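Local coordinates for protein IS607 family transposase IS1535 (Mycobacterium tuberculosis, PDB 6DGB) that probably binds DNA and exchanges its strands as a serine-recombinase transposase of the IS607 family, the chain here being its C-terminal catalytic domain, at residues V2-R7 against V64-H69; S58-R63 against S86-R91. One frame throughout, in Å; residues are numbered along the deposited sequence.

Contact 1 (V2-R7 against V64-H69); sequences VVLYAR and VIVVEH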
ATOM      1  N   VAL A   2      22.727   0.922   5.968  1.00 34.92           N
ATOM      2  CA  VAL A   2      22.094   1.627   4.855  1.00 32.82           C
ATOM      3  C   VAL A   2      21.860   0.573   3.788  1.00 34.26           C
ATOM      4  O   VAL A   2      22.781  -0.166   3.444  1.00 34.46           O
ATOM      5  CB  VAL A   2      22.927   2.844   4.326  1.00 36.42           C
ATOM      6  CG1 VAL A   2      22.224   3.560   3.174  1.00 35.21           C
ATOM      7  CG2 VAL A   2      23.258   3.836   5.439  1.00 36.61           C
ATOM      8  N   VAL A   3      20.617   0.464   3.307  1.00 28.85           N
ATOM      9  CA  VAL A   3      20.213  -0.526   2.305  1.00 27.31           C
ATOM     10  C   VAL A   3      19.828   0.220   1.050  1.00 29.77           C
ATOM     11  O   VAL A   3      19.007   1.129   1.102  1.00 28.52           O
ATOM     12  CB  VAL A   3      19.059  -1.472   2.784  1.00 30.12           C
ATOM     13  CG1 VAL A   3      18.785  -2.575   1.772  1.00 30.16           C
ATOM     14  CG2 VAL A   3      19.370  -2.093   4.129  1.00 30.53           C
ATOM     15  N   LEU A   4      20.437  -0.140  -0.074  1.00 27.06           N
ATOM     16  CA  LEU A   4      20.064   0.457  -1.336  1.00 26.64           C
ATOM     17  C   LEU A   4      19.113  -0.556  -1.938  1.00 33.18           C
ATOM     18  O   LEU A   4      19.413  -1.748  -1.916  1.00 34.43           O
ATOM     19  CB  LEU A   4      21.264   0.732  -2.224  1.00 27.51           C
ATOM     20  CG  LEU A   4      22.404   1.587  -1.642  1.00 30.53           C
ATOM     21  CD1 LEU A   4      23.454   1.855  -2.694  1.00 30.83           C
ATOM     22  CD2 LEU A   4      21.918   2.905  -1.087  1.00 29.60           C
ATOM     23  N   TYR A   5      17.915  -0.101  -2.357  1.00 29.11           N
ATOM     24  CA  TYR A   5      16.885  -0.995  -2.873  1.00 28.71           C
ATOM     25  C   TYR A   5      16.339  -0.564  -4.252  1.00 32.76           C
ATOM     26  O   TYR A   5      15.919   0.576  -4.439  1.00 29.94           O
ATOM     27  CB  TYR A   5      15.778  -1.157  -1.819  1.00 28.57           C
ATOM     28  CG  TYR A   5      14.633  -2.046  -2.243  1.00 30.37           C
ATOM     29  CD1 TYR A   5      14.668  -3.420  -2.018  1.00 33.01           C
ATOM     30  CD2 TYR A   5      13.487  -1.509  -2.821  1.00 30.43           C
ATOM     31  CE1 TYR A   5      13.613  -4.245  -2.404  1.00 33.91           C
ATOM     32  CE2 TYR A   5      12.417  -2.322  -3.199  1.00 31.48           C
ATOM     33  CZ  TYR A   5      12.482  -3.689  -2.983  1.00 41.97           C
ATOM     34  OH  TYR A   5      11.417  -4.473  -3.355  1.00 44.91           O
ATOM     35  N   ALA A   6      16.360  -1.506  -5.212  1.00 32.45           N
ATOM     36  CA  ALA A   6      15.914  -1.368  -6.608  1.00 32.56           C
ATOM     37  C   ALA A   6      14.808  -2.365  -6.903  1.00 34.95           C
ATOM     38  O   ALA A   6      14.914  -3.530  -6.520  1.00 34.11           O
ATOM     39  CB  ALA A   6      17.082  -1.614  -7.555  1.00 34.87           C
ATOM     40  N   ARG A   7      13.748  -1.909  -7.576  1.00 32.44           N
ATOM     41  CA  ARG A   7      12.630  -2.773  -7.974  1.00 32.97           C
ATOM     42  C   ARG A   7      12.201  -2.556  -9.419  1.00 39.50           C
ATOM     43  O   ARG A   7      12.288  -1.450  -9.954  1.00 36.75           O
ATOM     44  CB  ARG A   7      11.410  -2.690  -7.013  1.00 30.18           C
ATOM     45  CG  ARG A   7      10.415  -3.858  -7.184  1.00 29.53           C
ATOM     46  CD  ARG A   7       9.047  -3.639  -6.576  1.00 28.63           C
ATOM     47  NE  ARG A   7       8.523  -2.290  -6.779  1.00 31.18           N
ATOM     48  CZ  ARG A   7       7.800  -1.898  -7.823  1.00 47.50           C
ATOM     49  NH1 ARG A   7       7.474  -2.763  -8.778  1.00 32.47           N
ATOM     50  NH2 ARG A   7       7.386  -0.641  -7.914  1.00 34.09           N
ATOM     51  N   VAL A  64      18.340   2.865   7.356  1.00 30.25           N
ATOM     52  CA  VAL A  64      18.109   3.727   6.208  1.00 27.03           C
ATOM     53  C   VAL A  64      17.861   2.855   4.983  1.00 26.51           C
ATOM     54  O   VAL A  64      18.646   1.964   4.678  1.00 25.09           O
ATOM     55  CB  VAL A  64      19.266   4.757   6.054  1.00 31.01           C
ATOM     56  CG1 VAL A  64      19.361   5.332   4.645  1.00 30.27           C
ATOM     57  CG2 VAL A  64      19.114   5.882   7.060  1.00 31.43           C
ATOM     58  N   ILE A  65      16.732   3.078   4.331  1.00 22.27           N
ATOM     59  CA  ILE A  65      16.319   2.356   3.135  1.00 22.46           C
ATOM     60  C   ILE A  65      16.229   3.382   2.017  1.00 27.79           C
ATOM     61  O   ILE A  65      15.344   4.252   2.021  1.00 28.64           O
ATOM     62  CB  ILE A  65      14.987   1.577   3.355  1.00 24.45           C
ATOM     63  CG1 ILE A  65      15.148   0.522   4.491  1.00 24.70           C
ATOM     64  CG2 ILE A  65      14.510   0.929   2.036  1.00 24.37           C
ATOM     65  CD1 ILE A  65      13.963  -0.017   4.992  1.00 21.70           C
ATOM     66  N   VAL A  66      17.151   3.277   1.070  1.00 23.43           N
ATOM     67  CA  VAL A  66      17.266   4.202  -0.049  1.00 23.00           C
ATOM     68  C   VAL A  66      16.642   3.601  -1.320  1.00 27.22           C
ATOM     69  O   VAL A  66      17.023   2.509  -1.765  1.00 25.94           O
ATOM     70  CB  VAL A  66      18.745   4.692  -0.248  1.00 24.46           C
ATOM     71  CG1 VAL A  66      18.844   5.832  -1.258  1.00 24.00           C
ATOM     72  CG2 VAL A  66      19.382   5.106   1.074  1.00 24.33           C
ATOM     73  N   VAL A  67      15.675   4.340  -1.889  1.00 25.69           N
ATOM     74  CA  VAL A  67      15.001   4.048  -3.167  1.00 26.13           C
ATOM     75  C   VAL A  67      15.238   5.168  -4.200  1.00 31.38           C
ATOM     76  O   VAL A  67      15.481   6.308  -3.802  1.00 31.64           O
ATOM     77  CB  VAL A  67      13.489   3.778  -3.003  1.00 27.53           C
ATOM     78  CG1 VAL A  67      13.247   2.358  -2.538  1.00 26.41           C
ATOM     79  CG2 VAL A  67      12.818   4.810  -2.103  1.00 26.81           C
ATOM     80  N   GLU A  68      15.093   4.874  -5.505  1.00 28.83           N
ATOM     81  CA  GLU A  68      15.260   5.915  -6.515  1.00 30.80           C
ATOM     82  C   GLU A  68      14.051   6.836  -6.460  1.00 38.44           C
ATOM     83  O   GLU A  68      14.220   8.033  -6.248  1.00 39.52           O
ATOM     84  CB  GLU A  68      15.479   5.339  -7.912  1.00 33.10           C
ATOM     85  CG  GLU A  68      15.766   6.420  -8.940  1.00 43.89           C
ATOM     86  CD  GLU A  68      15.894   5.979 -10.383  1.00 69.89           C
ATOM     87  OE1 GLU A  68      15.032   5.200 -10.851  1.00 67.14           O
ATOM     88  OE2 GLU A  68      16.804   6.491 -11.075  1.00 71.00           O
ATOM     89  N   HIS A  69      12.841   6.277  -6.609  1.00 35.93           N
ATOM     90  CA  HIS A  69      11.601   7.027  -6.499  1.00 36.66           C
ATOM     91  C   HIS A  69      10.837   6.297  -5.424  1.00 40.34           C
ATOM     92  O   HIS A  69      11.158   5.136  -5.136  1.00 38.76           O
ATOM     93  CB  HIS A  69      10.784   7.002  -7.812  1.00 38.84           C
ATOM     94  CG  HIS A  69      11.443   7.579  -9.041  1.00 44.82           C
ATOM     95  ND1 HIS A  69      12.395   8.595  -8.966  1.00 48.10           N
ATOM     96  CD2 HIS A  69      11.236   7.279 -10.349  1.00 47.76           C
ATOM     97  CE1 HIS A  69      12.752   8.852 -10.218  1.00 48.79           C
ATOM     98  NE2 HIS A  69      12.091   8.082 -11.084  1.00 49.19           N
TER
HETATM   99  O   HOH W   1      15.210   2.291  -6.367  1.00 18.26           O
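Strands 3-7 and 64-67 run in parallel, their short axes set at 34° to each other. Val-3 straddles Ile-65: Val-3 N donates to Val-64 O (2.8 Å), while Val-3 O receives Val-66 N (2.8 Å) almost along the C=O axis. Tyr-5 N then donates to Val-66 O at 2.8 Å. Beyond that point a water takes over, donating to Tyr-5 O and accepting from Glu-68 N.

Tyr-5 carries CG anti to its backbone N (chi1 179°). Tyr-5 CB lies 3.9 Å from Val-66 O; further out, Tyr-5 CD2 has Val-67 CG1 at the ring edge at 3.9 Å; at the tip, Tyr-5 OH hydrogen-bonds Glu-41 of strand 37-42. Tyrosine thus offers an apolar flank to the core and a polar end to an acid.

Beta-branched residues suit these extended backbones. Leu-4 reaches further, its CD2 lying 3.7 Å from Val-66 CB, and Val-2 CG1 meets Val-64 CG1 at 3.7 Å.

Helix 14-30 covers the face bearing Leu-4 and Val-66, through Leu-24, whereas helix 51-58 covers Val-3 and Ile-65 through Ile-56. Strands 37-42 and 91-94 continue the parallel sheet beyond this central pair.

Contact 2 (S58-R63 against S86-R91); sequences SDPDAR and SAQGRR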
ATOM      1  N   SER A  58      11.628  -6.180   7.997  1.00 35.31           N
ATOM      2  CA  SER A  58      11.634  -6.930   9.255  1.00 37.71           C
ATOM      3  C   SER A  58      12.993  -6.889   9.968  1.00 46.63           C
ATOM      4  O   SER A  58      13.052  -7.235  11.140  1.00 50.28           O
ATOM      5  CB  SER A  58      11.161  -8.362   9.044  1.00 41.79           C
ATOM      6  OG  SER A  58      11.966  -9.059   8.109  1.00 54.06           O
ATOM      7  N   ASP A  59      14.077  -6.438   9.284  1.00 43.21           N
ATOM      8  CA  ASP A  59      15.405  -6.316   9.892  1.00 44.03           C
ATOM      9  C   ASP A  59      15.542  -4.948  10.563  1.00 46.53           C
ATOM     10  O   ASP A  59      15.586  -3.947   9.857  1.00 44.10           O
ATOM     11  CB  ASP A  59      16.535  -6.561   8.869  1.00 45.38           C
ATOM     12  CG  ASP A  59      17.935  -6.252   9.385  1.00 59.79           C
ATOM     13  OD1 ASP A  59      18.295  -6.758  10.486  1.00 63.61           O
ATOM     14  OD2 ASP A  59      18.675  -5.512   8.690  1.00 63.12           O
ATOM     15  N   PRO A  60      15.614  -4.879  11.915  1.00 44.79           N
ATOM     16  CA  PRO A  60      15.728  -3.563  12.586  1.00 45.10           C
ATOM     17  C   PRO A  60      17.049  -2.838  12.352  1.00 51.84           C
ATOM     18  O   PRO A  60      17.140  -1.646  12.655  1.00 51.30           O
ATOM     19  CB  PRO A  60      15.558  -3.895  14.069  1.00 49.08           C
ATOM     20  CG  PRO A  60      15.045  -5.295  14.102  1.00 54.31           C
ATOM     21  CD  PRO A  60      15.571  -5.976  12.896  1.00 48.01           C
ATOM     22  N   ASP A  61      18.072  -3.560  11.839  1.00 49.95           N
ATOM     23  CA  ASP A  61      19.392  -3.014  11.533  1.00 50.18           C
ATOM     24  C   ASP A  61      19.373  -2.128  10.284  1.00 51.29           C
ATOM     25  O   ASP A  61      20.290  -1.314  10.132  1.00 51.66           O
ATOM     26  CB  ASP A  61      20.420  -4.144  11.333  1.00 53.70           C
ATOM     27  CG  ASP A  61      20.907  -4.830  12.592  1.00 68.98           C
ATOM     28  OD1 ASP A  61      20.422  -4.469  13.696  1.00 73.04           O
ATOM     29  OD2 ASP A  61      21.780  -5.720  12.477  1.00 71.85           O
ATOM     30  N   ALA A  62      18.372  -2.325   9.365  1.00 43.13           N
ATOM     31  CA  ALA A  62      18.210  -1.558   8.120  1.00 38.62           C
ATOM     32  C   ALA A  62      17.569  -0.228   8.520  1.00 41.75           C
ATOM     33  O   ALA A  62      16.348  -0.051   8.410  1.00 41.45           O
ATOM     34  CB  ALA A  62      17.337  -2.329   7.128  1.00 37.46           C
ATOM     35  N   ARG A  63      18.401   0.672   9.094  1.00 37.64           N
ATOM     36  CA  ARG A  63      17.981   1.976   9.610  1.00 37.14           C
ATOM     37  C   ARG A  63      17.619   2.930   8.481  1.00 38.06           C
ATOM     38  O   ARG A  63      16.707   3.727   8.643  1.00 39.42           O
ATOM     39  CB  ARG A  63      19.059   2.585  10.527  1.00 39.16           C
ATOM     40  CG  ARG A  63      18.516   3.597  11.555  1.00 56.91           C
ATOM     41  CD  ARG A  63      18.940   3.281  12.975  1.00 74.52           C
ATOM     42  NE  ARG A  63      18.448   1.967  13.366  1.00 86.59           N
ATOM     43  CZ  ARG A  63      17.441   1.747  14.201  1.00 99.46           C
ATOM     44  NH1 ARG A  63      16.817   2.764  14.780  1.00 85.92           N
ATOM     45  NH2 ARG A  63      17.055   0.507  14.470  1.00 84.96           N
ATOM     46  N   SER A  86       9.361   5.121  11.457  1.00 28.07           N
ATOM     47  CA  SER A  86       9.675   6.283  12.266  1.00 29.15           C
ATOM     48  C   SER A  86       9.663   5.896  13.744  1.00 36.15           C
ATOM     49  O   SER A  86      10.646   6.173  14.427  1.00 37.67           O
ATOM     50  CB  SER A  86       8.689   7.413  11.990  1.00 33.43           C
ATOM     51  OG  SER A  86       7.455   7.248  12.673  1.00 48.41           O
ATOM     52  N   ALA A  87       8.593   5.174  14.213  1.00 33.77           N
ATOM     53  CA  ALA A  87       8.453   4.661  15.590  1.00 36.13           C
ATOM     54  C   ALA A  87       9.691   3.821  16.088  1.00 40.51           C
ATOM     55  O   ALA A  87       9.916   3.709  17.302  1.00 41.66           O
ATOM     56  CB  ALA A  87       7.177   3.843  15.714  1.00 37.08           C
ATOM     57  N   GLN A  88      10.488   3.263  15.144  1.00 35.11           N
ATOM     58  CA  GLN A  88      11.669   2.475  15.455  1.00 36.01           C
ATOM     59  C   GLN A  88      12.972   3.202  15.053  1.00 38.70           C
ATOM     60  O   GLN A  88      14.030   2.583  15.017  1.00 36.94           O
ATOM     61  CB  GLN A  88      11.574   1.080  14.816  1.00 37.08           C
ATOM     62  CG  GLN A  88      12.354   0.038  15.615  1.00 76.33           C
ATOM     63  CD  GLN A  88      12.549  -1.306  14.956  1.00104.97           C
ATOM     64  OE1 GLN A  88      12.226  -1.524  13.781  1.00 96.14           O
ATOM     65  NE2 GLN A  88      13.092  -2.247  15.724  1.00103.38           N
ATOM     66  N   GLY A  89      12.871   4.507  14.778  1.00 36.95           N
ATOM     67  CA  GLY A  89      13.979   5.379  14.384  1.00 36.66           C
ATOM     68  C   GLY A  89      14.658   5.023  13.073  1.00 40.33           C
ATOM     69  O   GLY A  89      15.841   5.332  12.861  1.00 39.25           O
ATOM     70  N   ARG A  90      13.902   4.354  12.191  1.00 36.65           N
ATOM     71  CA  ARG A  90      14.323   3.918  10.862  1.00 34.33           C
ATOM     72  C   ARG A  90      13.598   4.795   9.831  1.00 37.36           C
ATOM     73  O   ARG A  90      12.481   5.277  10.103  1.00 37.80           O
ATOM     74  CB  ARG A  90      13.979   2.428  10.651  1.00 33.50           C
ATOM     75  CG  ARG A  90      14.619   1.471  11.664  1.00 34.61           C
ATOM     76  CD  ARG A  90      14.003   0.094  11.600  1.00 31.17           C
ATOM     77  NE  ARG A  90      14.280  -0.560  10.325  1.00 40.12           N
ATOM     78  CZ  ARG A  90      13.544  -1.539   9.809  1.00 50.70           C
ATOM     79  NH1 ARG A  90      12.481  -2.002  10.465  1.00 30.49           N
ATOM     80  NH2 ARG A  90      13.864  -2.066   8.631  1.00 23.45           N
ATOM     81  N   ARG A  91      14.226   5.018   8.658  1.00 32.55           N
ATOM     82  CA  ARG A  91      13.628   5.874   7.632  1.00 31.67           C
ATOM     83  C   ARG A  91      13.892   5.447   6.186  1.00 33.09           C
ATOM     84  O   ARG A  91      14.824   4.700   5.898  1.00 33.00           O
ATOM     85  CB  ARG A  91      14.032   7.356   7.834  1.00 34.25           C
ATOM     86  CG  ARG A  91      15.500   7.655   7.629  1.00 44.97           C
ATOM     87  CD  ARG A  91      15.793   9.132   7.782  1.00 56.53           C
ATOM     88  NE  ARG A  91      17.211   9.408   7.556  1.00 53.02           N
ATOM     89  CZ  ARG A  91      18.149   9.303   8.494  1.00 62.99           C
ATOM     90  NH1 ARG A  91      17.822   8.946   9.736  1.00 56.61           N
ATOM     91  NH2 ARG A  91      19.418   9.552   8.200  1.00 30.97           N
TER
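Ala-62 O accepts two hydrogen bonds from a single side chain, Arg-90. Arg-90 NE donates to it at 2.9 Å and Arg-90 NH2 at 3.2 Å, a side-on grip with the oxygen in the guanidinium plane. NH2 arrives on a carbonyl lone pair, whereas NE stands above the carbonyl plane. The arginine chain gets there by bending at chi3 (66°). Asp-59 and Pro-60 lie over one guanidinium face, and Arg-90 NH1 hydrogen-bonds Leu-57 O, so arginine's several N-H groups tie together backbone at the end of helix 51-58 and in the turn that follows.

Arg-63 crosses Arg-90 at about a right angle. Its guanidinium rests with one face over Arg-90 CG, which lies 3.7 Å from the plane, and is turned 42° from the other guanidinium. Arg-63 NH2 hydrogen-bonds Pro-60 O at 2.8 Å, and Arg-63 NH1 makes a weak hydrogen bond to Gln-88 O at 2.8 Å; these carbonyls probably ease the proximity of two like charges. At the backbone, Arg-91 N donates to Arg-63 O (2.8 Å, 165° at the hydrogen).

Pro-60, whose ring suits the type I turn from Asp-59 to Ala-62, sets its CB 3.4 Å from Gln-88 NE2. Gly-89 has the positive phi that glycine adopts readily and is the C-prime residue of the Schellman motif ending helix 78-86.

Gln-88 NE2 makes a weak hydrogen bond to Ala-87 O of the second subunit, placing this corner against that subunit. Within the chain the contact joins the connection from helix 51-58 into strand 64-67 to the equivalent one from helix 78-86 into strand 91-94.

From the N terminus, segment 2-7 opens contact 1, and the chain passes through helix 14-30, strand 37-42 and helix 51-58 before segment 64-69 closes it. Segment 58-63 has by then opened contact 2, which closes only after helix 78-86, at 86-91. The two loops therefore cross. Contact 1 ties the first strand to the third in sequence at the centre of the sheet; contact 2 ties the turns leading into strands 64-67 and 91-94. They meet at the starts of strands 3-8, 64-67 and 91-94: Ile-65 N lies 3.0 Å from Arg-91 O, a probable hydrogen bond, and Val-3 CG2 packs 3.6 Å from Ala-62 CB. Together they join three neighbouring strands of the parallel sheet.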